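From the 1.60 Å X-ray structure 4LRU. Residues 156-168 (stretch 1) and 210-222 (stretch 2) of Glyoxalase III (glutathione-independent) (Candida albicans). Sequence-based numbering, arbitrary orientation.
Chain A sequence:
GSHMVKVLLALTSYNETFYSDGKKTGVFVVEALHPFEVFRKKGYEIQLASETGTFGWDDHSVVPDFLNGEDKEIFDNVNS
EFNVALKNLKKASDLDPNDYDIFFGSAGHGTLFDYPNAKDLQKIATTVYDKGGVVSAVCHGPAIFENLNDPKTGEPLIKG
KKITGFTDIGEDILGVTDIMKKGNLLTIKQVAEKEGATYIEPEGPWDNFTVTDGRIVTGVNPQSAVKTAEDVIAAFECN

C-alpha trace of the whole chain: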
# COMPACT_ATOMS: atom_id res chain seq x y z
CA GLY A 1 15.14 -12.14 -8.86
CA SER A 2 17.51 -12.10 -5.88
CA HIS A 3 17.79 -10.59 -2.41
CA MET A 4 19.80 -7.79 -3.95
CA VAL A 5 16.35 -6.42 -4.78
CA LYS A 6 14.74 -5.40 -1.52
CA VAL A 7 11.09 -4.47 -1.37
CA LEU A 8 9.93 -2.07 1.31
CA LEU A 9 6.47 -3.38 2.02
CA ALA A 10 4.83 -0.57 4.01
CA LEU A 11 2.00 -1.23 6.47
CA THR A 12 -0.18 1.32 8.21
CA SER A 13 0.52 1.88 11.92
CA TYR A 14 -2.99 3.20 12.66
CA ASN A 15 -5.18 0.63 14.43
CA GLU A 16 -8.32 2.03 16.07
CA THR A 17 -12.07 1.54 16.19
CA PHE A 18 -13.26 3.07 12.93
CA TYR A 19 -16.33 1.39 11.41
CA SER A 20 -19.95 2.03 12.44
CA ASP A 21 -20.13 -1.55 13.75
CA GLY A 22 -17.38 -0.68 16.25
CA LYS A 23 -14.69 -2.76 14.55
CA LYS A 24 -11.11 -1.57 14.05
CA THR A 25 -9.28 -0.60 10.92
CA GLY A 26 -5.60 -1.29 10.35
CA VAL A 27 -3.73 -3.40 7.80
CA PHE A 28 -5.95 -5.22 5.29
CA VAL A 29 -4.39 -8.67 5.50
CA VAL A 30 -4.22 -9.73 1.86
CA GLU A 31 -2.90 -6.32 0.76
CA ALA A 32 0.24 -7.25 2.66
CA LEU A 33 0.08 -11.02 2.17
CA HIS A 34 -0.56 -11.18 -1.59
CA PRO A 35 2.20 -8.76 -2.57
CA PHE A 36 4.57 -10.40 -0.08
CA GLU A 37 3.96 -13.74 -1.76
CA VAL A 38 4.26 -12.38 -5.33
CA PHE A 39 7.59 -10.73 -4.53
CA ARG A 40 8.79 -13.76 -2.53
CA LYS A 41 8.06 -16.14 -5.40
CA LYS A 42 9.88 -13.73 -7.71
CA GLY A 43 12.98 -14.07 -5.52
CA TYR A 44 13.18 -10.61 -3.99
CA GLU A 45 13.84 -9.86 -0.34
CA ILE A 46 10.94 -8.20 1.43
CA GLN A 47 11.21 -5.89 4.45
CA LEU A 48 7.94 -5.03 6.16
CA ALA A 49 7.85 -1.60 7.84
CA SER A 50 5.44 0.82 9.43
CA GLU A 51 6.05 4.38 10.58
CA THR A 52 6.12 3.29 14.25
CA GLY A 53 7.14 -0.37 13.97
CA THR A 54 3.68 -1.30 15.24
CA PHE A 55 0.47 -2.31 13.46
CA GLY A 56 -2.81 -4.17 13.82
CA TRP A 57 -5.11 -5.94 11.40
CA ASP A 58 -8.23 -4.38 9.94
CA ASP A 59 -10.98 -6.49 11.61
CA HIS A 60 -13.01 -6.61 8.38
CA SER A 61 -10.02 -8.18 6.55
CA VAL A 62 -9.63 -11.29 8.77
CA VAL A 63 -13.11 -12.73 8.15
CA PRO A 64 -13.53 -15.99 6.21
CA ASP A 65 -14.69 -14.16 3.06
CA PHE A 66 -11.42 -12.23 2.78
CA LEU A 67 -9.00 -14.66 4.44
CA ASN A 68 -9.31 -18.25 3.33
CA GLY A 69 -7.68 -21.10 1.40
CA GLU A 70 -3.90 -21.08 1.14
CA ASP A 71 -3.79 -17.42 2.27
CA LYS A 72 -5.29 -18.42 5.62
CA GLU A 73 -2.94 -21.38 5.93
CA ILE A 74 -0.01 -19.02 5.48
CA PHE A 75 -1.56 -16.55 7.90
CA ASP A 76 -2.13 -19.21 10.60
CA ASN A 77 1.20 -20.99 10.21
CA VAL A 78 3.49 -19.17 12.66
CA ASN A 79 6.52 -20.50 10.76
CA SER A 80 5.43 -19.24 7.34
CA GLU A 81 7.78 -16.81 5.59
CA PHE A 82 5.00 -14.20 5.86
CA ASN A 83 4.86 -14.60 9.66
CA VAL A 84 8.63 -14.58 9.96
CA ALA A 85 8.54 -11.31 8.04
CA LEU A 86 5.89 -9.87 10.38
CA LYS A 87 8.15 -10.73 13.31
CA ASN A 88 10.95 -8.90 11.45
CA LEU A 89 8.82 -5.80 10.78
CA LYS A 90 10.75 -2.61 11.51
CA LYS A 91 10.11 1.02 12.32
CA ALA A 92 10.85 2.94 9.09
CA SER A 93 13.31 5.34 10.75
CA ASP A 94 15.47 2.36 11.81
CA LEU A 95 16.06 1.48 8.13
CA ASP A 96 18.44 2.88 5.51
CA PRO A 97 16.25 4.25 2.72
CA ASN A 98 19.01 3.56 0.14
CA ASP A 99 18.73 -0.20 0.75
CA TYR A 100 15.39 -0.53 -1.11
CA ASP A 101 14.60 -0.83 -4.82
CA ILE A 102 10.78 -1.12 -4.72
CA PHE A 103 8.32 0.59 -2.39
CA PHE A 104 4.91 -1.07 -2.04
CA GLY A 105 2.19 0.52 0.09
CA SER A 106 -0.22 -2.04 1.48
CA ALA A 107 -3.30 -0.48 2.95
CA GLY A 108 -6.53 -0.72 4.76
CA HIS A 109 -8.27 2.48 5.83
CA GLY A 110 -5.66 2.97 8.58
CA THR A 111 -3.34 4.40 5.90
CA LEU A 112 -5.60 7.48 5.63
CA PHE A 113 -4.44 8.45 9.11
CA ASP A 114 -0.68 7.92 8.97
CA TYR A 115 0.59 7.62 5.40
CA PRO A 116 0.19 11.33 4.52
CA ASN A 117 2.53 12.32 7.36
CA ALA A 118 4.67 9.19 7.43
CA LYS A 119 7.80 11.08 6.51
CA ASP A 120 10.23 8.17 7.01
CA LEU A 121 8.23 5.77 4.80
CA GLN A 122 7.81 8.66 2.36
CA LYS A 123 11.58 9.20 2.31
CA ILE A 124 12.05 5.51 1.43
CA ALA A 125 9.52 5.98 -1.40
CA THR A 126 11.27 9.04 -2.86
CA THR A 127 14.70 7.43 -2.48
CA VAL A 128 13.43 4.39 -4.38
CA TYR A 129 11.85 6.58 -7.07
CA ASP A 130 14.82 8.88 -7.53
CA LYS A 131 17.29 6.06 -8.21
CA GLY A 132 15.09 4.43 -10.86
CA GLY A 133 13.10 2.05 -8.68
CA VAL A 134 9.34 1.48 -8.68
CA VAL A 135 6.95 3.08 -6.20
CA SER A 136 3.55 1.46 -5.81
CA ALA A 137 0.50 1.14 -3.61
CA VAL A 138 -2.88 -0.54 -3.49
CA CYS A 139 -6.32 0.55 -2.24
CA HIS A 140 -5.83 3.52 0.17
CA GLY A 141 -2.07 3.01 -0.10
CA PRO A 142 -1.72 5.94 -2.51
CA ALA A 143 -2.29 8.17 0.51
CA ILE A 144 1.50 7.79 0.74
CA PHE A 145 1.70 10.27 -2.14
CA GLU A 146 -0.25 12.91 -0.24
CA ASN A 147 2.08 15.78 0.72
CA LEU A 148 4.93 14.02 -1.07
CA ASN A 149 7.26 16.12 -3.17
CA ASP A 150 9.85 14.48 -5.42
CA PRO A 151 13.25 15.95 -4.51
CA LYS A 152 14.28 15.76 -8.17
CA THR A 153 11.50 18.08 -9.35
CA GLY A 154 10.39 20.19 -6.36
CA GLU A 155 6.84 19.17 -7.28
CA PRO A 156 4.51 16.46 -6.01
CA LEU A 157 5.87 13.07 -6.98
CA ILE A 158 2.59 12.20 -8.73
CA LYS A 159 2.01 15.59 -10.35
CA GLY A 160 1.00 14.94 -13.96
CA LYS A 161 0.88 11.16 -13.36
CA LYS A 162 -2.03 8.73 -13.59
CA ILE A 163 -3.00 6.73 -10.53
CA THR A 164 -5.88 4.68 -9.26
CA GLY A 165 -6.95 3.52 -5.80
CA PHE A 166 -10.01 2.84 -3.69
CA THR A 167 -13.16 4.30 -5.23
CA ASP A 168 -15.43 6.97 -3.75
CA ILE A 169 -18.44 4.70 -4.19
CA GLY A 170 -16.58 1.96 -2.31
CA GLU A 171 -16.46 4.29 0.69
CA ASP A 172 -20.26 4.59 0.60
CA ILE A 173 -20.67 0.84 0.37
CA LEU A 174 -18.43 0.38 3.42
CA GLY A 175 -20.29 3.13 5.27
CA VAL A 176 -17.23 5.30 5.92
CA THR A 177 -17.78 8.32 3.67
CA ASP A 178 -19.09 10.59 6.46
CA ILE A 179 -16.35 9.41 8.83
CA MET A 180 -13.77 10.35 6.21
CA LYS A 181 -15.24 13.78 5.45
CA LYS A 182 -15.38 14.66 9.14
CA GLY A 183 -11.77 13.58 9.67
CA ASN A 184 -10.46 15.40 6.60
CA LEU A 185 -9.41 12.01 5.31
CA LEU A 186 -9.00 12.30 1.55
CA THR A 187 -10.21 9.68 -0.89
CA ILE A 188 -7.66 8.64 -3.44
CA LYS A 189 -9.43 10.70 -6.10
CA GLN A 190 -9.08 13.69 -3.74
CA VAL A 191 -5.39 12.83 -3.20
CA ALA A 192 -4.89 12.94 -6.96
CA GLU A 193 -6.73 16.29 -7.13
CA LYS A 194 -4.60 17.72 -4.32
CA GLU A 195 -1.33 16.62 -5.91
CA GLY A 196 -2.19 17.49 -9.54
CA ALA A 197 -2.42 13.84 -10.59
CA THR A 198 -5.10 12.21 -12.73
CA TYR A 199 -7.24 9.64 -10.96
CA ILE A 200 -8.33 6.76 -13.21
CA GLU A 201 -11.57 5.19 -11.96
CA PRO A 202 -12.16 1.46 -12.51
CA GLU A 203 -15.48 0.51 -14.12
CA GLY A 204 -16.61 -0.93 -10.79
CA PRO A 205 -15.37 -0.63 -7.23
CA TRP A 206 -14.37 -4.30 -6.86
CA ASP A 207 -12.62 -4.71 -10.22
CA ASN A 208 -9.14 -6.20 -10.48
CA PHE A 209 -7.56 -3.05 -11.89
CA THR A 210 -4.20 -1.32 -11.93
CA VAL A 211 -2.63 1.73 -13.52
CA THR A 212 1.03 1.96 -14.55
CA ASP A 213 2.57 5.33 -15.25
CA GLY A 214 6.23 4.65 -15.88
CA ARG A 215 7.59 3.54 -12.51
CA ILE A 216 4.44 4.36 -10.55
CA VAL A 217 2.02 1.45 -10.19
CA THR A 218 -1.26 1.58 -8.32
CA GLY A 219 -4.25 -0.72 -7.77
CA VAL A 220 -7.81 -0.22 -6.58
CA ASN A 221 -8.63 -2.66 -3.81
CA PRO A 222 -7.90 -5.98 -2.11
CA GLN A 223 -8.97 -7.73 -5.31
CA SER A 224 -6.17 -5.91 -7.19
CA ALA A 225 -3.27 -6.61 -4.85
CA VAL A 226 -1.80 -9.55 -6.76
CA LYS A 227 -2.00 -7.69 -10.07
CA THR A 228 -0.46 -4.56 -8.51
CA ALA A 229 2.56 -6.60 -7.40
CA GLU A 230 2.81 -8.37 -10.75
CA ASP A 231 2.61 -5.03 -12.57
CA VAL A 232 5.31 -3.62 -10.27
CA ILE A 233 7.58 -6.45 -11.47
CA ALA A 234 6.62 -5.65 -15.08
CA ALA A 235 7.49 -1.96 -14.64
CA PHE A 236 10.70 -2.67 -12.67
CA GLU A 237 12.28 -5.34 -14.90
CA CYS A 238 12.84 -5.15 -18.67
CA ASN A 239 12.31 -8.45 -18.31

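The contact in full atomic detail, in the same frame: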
# COMPACT_ATOMS: atom_id res chain seq x y z
N PRO A 156 5.03 17.73 -6.50
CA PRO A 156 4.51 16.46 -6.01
C PRO A 156 4.95 15.30 -6.89
O PRO A 156 4.94 15.41 -8.13
CB PRO A 156 3.00 16.67 -6.07
CG PRO A 156 2.84 18.13 -5.82
CD PRO A 156 4.00 18.79 -6.50
N LEU A 157 5.38 14.23 -6.26
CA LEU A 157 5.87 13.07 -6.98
C LEU A 157 4.89 12.56 -8.05
O LEU A 157 5.30 12.12 -9.12
CB LEU A 157 6.21 11.96 -5.99
CG LEU A 157 6.99 10.80 -6.61
CD1 LEU A 157 7.96 10.23 -5.59
CD2 LEU A 157 6.06 9.72 -7.10
N ILE A 158 3.59 12.62 -7.77
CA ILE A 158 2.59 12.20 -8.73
C ILE A 158 1.96 13.31 -9.54
O ILE A 158 1.00 13.07 -10.27
CB ILE A 158 1.49 11.32 -8.11
CG1 ILE A 158 0.67 12.10 -7.07
CG2 ILE A 158 2.10 10.07 -7.52
CD1 ILE A 158 -0.60 11.39 -6.61
N LYS A 159 2.52 14.51 -9.49
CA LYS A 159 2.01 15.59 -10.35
C LYS A 159 2.10 15.14 -11.80
O LYS A 159 3.15 14.71 -12.25
CB LYS A 159 2.81 16.89 -10.17
CG LYS A 159 2.27 18.04 -11.02
CD LYS A 159 2.87 19.38 -10.64
CE LYS A 159 2.30 20.55 -11.44
NZ LYS A 159 0.84 20.75 -11.22
N GLY A 160 1.00 15.25 -12.53
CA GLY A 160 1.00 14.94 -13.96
C GLY A 160 1.02 13.45 -14.27
O GLY A 160 1.15 13.07 -15.45
N LYS A 161 0.87 12.62 -13.24
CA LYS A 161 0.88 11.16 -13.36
C LYS A 161 -0.54 10.63 -13.21
O LYS A 161 -1.41 11.28 -12.63
CB LYS A 161 1.76 10.52 -12.29
CG LYS A 161 3.20 11.00 -12.28
CD LYS A 161 3.95 10.62 -13.55
CE LYS A 161 5.45 10.72 -13.30
NZ LYS A 161 6.21 11.05 -14.53
N LYS A 162 -0.76 9.43 -13.74
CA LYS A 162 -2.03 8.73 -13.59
C LYS A 162 -1.91 7.71 -12.47
O LYS A 162 -0.95 6.95 -12.41
CB LYS A 162 -2.39 8.02 -14.90
CG LYS A 162 -2.68 8.97 -16.04
CD LYS A 162 -3.07 8.21 -17.30
CE LYS A 162 -2.77 8.99 -18.57
NZ LYS A 162 -2.97 10.45 -18.43
N ILE A 163 -2.90 7.72 -11.57
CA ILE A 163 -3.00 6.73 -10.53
C ILE A 163 -4.43 6.25 -10.39
O ILE A 163 -5.37 6.88 -10.88
CB ILE A 163 -2.55 7.27 -9.16
CG1 ILE A 163 -3.49 8.37 -8.66
CG2 ILE A 163 -1.10 7.70 -9.21
CD1 ILE A 163 -3.35 8.63 -7.18
N THR A 164 -4.58 5.10 -9.75
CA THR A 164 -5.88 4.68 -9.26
C THR A 164 -5.77 4.31 -7.78
O THR A 164 -4.72 4.51 -7.16
CB THR A 164 -6.44 3.52 -10.09
OG1 THR A 164 -7.83 3.35 -9.81
CG2 THR A 164 -5.69 2.23 -9.82
N GLY A 165 -6.87 3.84 -7.22
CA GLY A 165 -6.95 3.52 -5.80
C GLY A 165 -8.41 3.37 -5.43
O GLY A 165 -9.29 3.46 -6.29
N PHE A 166 -8.68 3.21 -4.15
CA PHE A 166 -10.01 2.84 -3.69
C PHE A 166 -11.04 3.89 -4.11
O PHE A 166 -10.80 5.09 -4.02
CB PHE A 166 -10.03 2.62 -2.18
CG PHE A 166 -11.16 1.74 -1.70
CD1 PHE A 166 -11.12 0.37 -1.91
CD2 PHE A 166 -12.29 2.30 -1.14
CE1 PHE A 166 -12.15 -0.43 -1.49
CE2 PHE A 166 -13.33 1.49 -0.71
CZ PHE A 166 -13.26 0.13 -0.90
N THR A 167 -12.18 3.42 -4.60
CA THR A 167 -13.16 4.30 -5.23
C THR A 167 -14.00 5.06 -4.20
O THR A 167 -14.25 4.56 -3.10
CB THR A 167 -14.13 3.54 -6.17
OG1 THR A 167 -14.97 2.66 -5.42
CG2 THR A 167 -13.36 2.76 -7.24
N ASP A 168 -14.46 6.24 -4.58
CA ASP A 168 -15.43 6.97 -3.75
C ASP A 168 -16.67 6.13 -3.45
O ASP A 168 -17.16 6.13 -2.32
CB ASP A 168 -15.84 8.26 -4.43
CG ASP A 168 -14.72 9.29 -4.51
OD1 ASP A 168 -13.63 9.07 -3.94
OD2 ASP A 168 -14.95 10.34 -5.15
N THR A 210 -5.38 -2.10 -12.23
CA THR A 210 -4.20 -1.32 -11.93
C THR A 210 -3.92 -0.28 -13.00
O THR A 210 -4.41 -0.37 -14.14
CB THR A 210 -2.95 -2.21 -11.82
OG1 THR A 210 -2.66 -2.77 -13.12
CG2 THR A 210 -3.13 -3.29 -10.79
N VAL A 211 -3.11 0.70 -12.61
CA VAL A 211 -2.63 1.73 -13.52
C VAL A 211 -1.12 1.81 -13.38
O VAL A 211 -0.60 1.87 -12.26
CB VAL A 211 -3.24 3.10 -13.19
CG1 VAL A 211 -2.56 4.20 -13.99
CG2 VAL A 211 -4.75 3.07 -13.47
N THR A 212 -0.42 1.77 -14.51
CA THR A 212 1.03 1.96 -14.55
C THR A 212 1.31 3.26 -15.27
O THR A 212 0.83 3.46 -16.42
CB THR A 212 1.72 0.79 -15.28
OG1 THR A 212 1.53 -0.43 -14.54
CG2 THR A 212 3.20 1.07 -15.43
N ASP A 213 2.06 4.14 -14.61
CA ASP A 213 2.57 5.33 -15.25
C ASP A 213 4.07 5.34 -15.04
O ASP A 213 4.56 5.77 -13.99
CB ASP A 213 1.90 6.60 -14.70
CG ASP A 213 2.19 7.81 -15.54
OD1 ASP A 213 3.21 7.78 -16.26
OD2 ASP A 213 1.37 8.76 -15.53
N GLY A 214 4.79 4.80 -16.01
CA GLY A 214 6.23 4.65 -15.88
C GLY A 214 6.56 3.74 -14.73
O GLY A 214 6.25 2.55 -14.76
N ARG A 215 7.17 4.30 -13.69
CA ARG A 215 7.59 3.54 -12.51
C ARG A 215 6.69 3.80 -11.30
O ARG A 215 7.06 3.57 -10.14
CB ARG A 215 9.07 3.84 -12.20
CG ARG A 215 10.02 3.23 -13.24
CD ARG A 215 11.45 3.73 -13.11
NE ARG A 215 11.53 5.17 -13.34
CZ ARG A 215 11.73 6.07 -12.38
NH1 ARG A 215 11.90 5.69 -11.12
NH2 ARG A 215 11.74 7.36 -12.69
N ILE A 216 5.47 4.26 -11.58
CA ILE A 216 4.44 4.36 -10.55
C ILE A 216 3.33 3.38 -10.90
O ILE A 216 2.78 3.42 -12.00
CB ILE A 216 3.85 5.77 -10.50
CG1 ILE A 216 4.97 6.77 -10.24
CG2 ILE A 216 2.77 5.85 -9.43
CD1 ILE A 216 4.54 8.21 -10.34
N VAL A 217 3.03 2.48 -9.97
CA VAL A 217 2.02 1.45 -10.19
C VAL A 217 1.03 1.45 -9.04
O VAL A 217 1.41 1.36 -7.87
CB VAL A 217 2.66 0.05 -10.32
CG1 VAL A 217 1.60 -1.00 -10.57
CG2 VAL A 217 3.70 0.05 -11.43
N THR A 218 -0.25 1.59 -9.36
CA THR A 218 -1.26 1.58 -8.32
C THR A 218 -2.39 0.62 -8.66
O THR A 218 -2.64 0.33 -9.83
CB THR A 218 -1.84 2.99 -8.10
OG1 THR A 218 -2.19 3.58 -9.36
CG2 THR A 218 -0.81 3.90 -7.43
N GLY A 219 -3.08 0.15 -7.62
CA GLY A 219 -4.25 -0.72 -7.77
C GLY A 219 -5.40 -0.31 -6.86
O GLY A 219 -5.21 0.44 -5.90
N VAL A 220 -6.59 -0.82 -7.14
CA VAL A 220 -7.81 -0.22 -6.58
C VAL A 220 -8.14 -0.67 -5.15
O VAL A 220 -8.66 0.11 -4.34
CB VAL A 220 -9.00 -0.51 -7.49
CG1 VAL A 220 -10.28 0.07 -6.89
CG2 VAL A 220 -8.75 0.07 -8.87
N ASN A 221 -7.88 -1.94 -4.85
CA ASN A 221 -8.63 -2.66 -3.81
C ASN A 221 -7.96 -3.98 -3.45
O ASN A 221 -6.96 -4.37 -4.06
CB ASN A 221 -10.07 -2.90 -4.28
CG ASN A 221 -10.14 -3.55 -5.66
OD1 ASN A 221 -9.24 -4.31 -6.03
ND2 ASN A 221 -11.16 -3.22 -6.44
N PRO A 222 -8.51 -4.70 -2.46
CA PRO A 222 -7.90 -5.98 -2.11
C PRO A 222 -7.86 -6.94 -3.29
O PRO A 222 -6.89 -7.70 -3.45
CB PRO A 222 -8.81 -6.51 -1.00
CG PRO A 222 -9.40 -5.27 -0.37
CD PRO A 222 -9.61 -4.34 -1.54
O HOH W 1 1.00 10.53 -17.30
O HOH W 2 5.74 8.38 -15.21
O HOH W 3 -0.29 4.58 -11.02

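Stretch 2 is a β-hairpin: strands 210-213 and 216-219 are joined by a type II' turn from Asp-213 to Ile-216, with Gly-214 at positive phi. Paired backbone bonds hold it together, Val-211 N to Thr-218 O (2.8 Å) and Thr-218 N to Val-211 O (2.9 Å), then Asp-213 N to Ile-216 O (2.8 Å) and Ile-216 N to Asp-213 O (3.0 Å). Stretch 1 begins with two overlapping turns, type I from Pro-156 to Lys-159 and type II from Ile-158 to Lys-161, and then runs extended across one face of the hairpin. CA atoms of Lys-162 and Asp-213 lie 6.0 Å apart, but those of Gly-165 and Val-220 only 3.9 Å, so the backbones converge toward the end of the hairpin's second strand; a CB on Gly-165 would point away from stretch 2. Here Gly-165 CA makes a CA-H...O contact with Gly-219 O (3.5 Å), and Phe-166 CA makes another with Val-220 O (3.1 Å). Phe-166 N is also 3.1 Å from Val-220 O, but the angle is too poor for a hydrogen bond.

No backbone-to-backbone hydrogen bond joins the stretches; hairpin side chains accept from the backbone of stretch 1 instead. Lys-162 N donates to Asp-213 OD2 (2.9 Å, 160°), and Thr-164 N donates to Thr-218 OG1 (2.9 Å, nearly straight at 174°). Val-211, Asp-213, Ile-216 and Thr-218 all direct CA-to-CB toward stretch 1, whereas Thr-210, Thr-212 and Val-217 point away, the alternation expected of β-strands.

Water extends the polar contacts. Water 1 donates to Gly-160 O (3.1 Å) and, at a short 2.5 Å, to Asp-213 OD2. Water 2 accepts from Lys-161 NZ (2.8 Å) and donates to Asp-213 OD1 (2.8 Å), linking the two charged groups indirectly. Water 3 lies 2.7 Å from Thr-218 OG1, between the strands and the backbone of stretch 1.

Ile-216 provides an apolar center: its CD1 meets Leu-157 CD2 at 3.9 Å, Ile-158 CG2 at 4.2 Å and the aliphatic Lys-161 CG at 3.7 Å, while its CG2 lies 4.3 Å from Ile-163 CG2. Val-211 packs its CG1 3.9 Å from Lys-162 CB and its CG2 3.8 Å from Thr-164 CB. Val-220 brings CG2 to 3.5 Å from Thr-164 OG1 and CG1 to 4.1 Å from Thr-167 CG2. The Phe-166 ring offers its edge to Asn-221, with CD1 4.2 Å from CB. Thr-167, at the N-cap position, caps a backbone N just past the stretch.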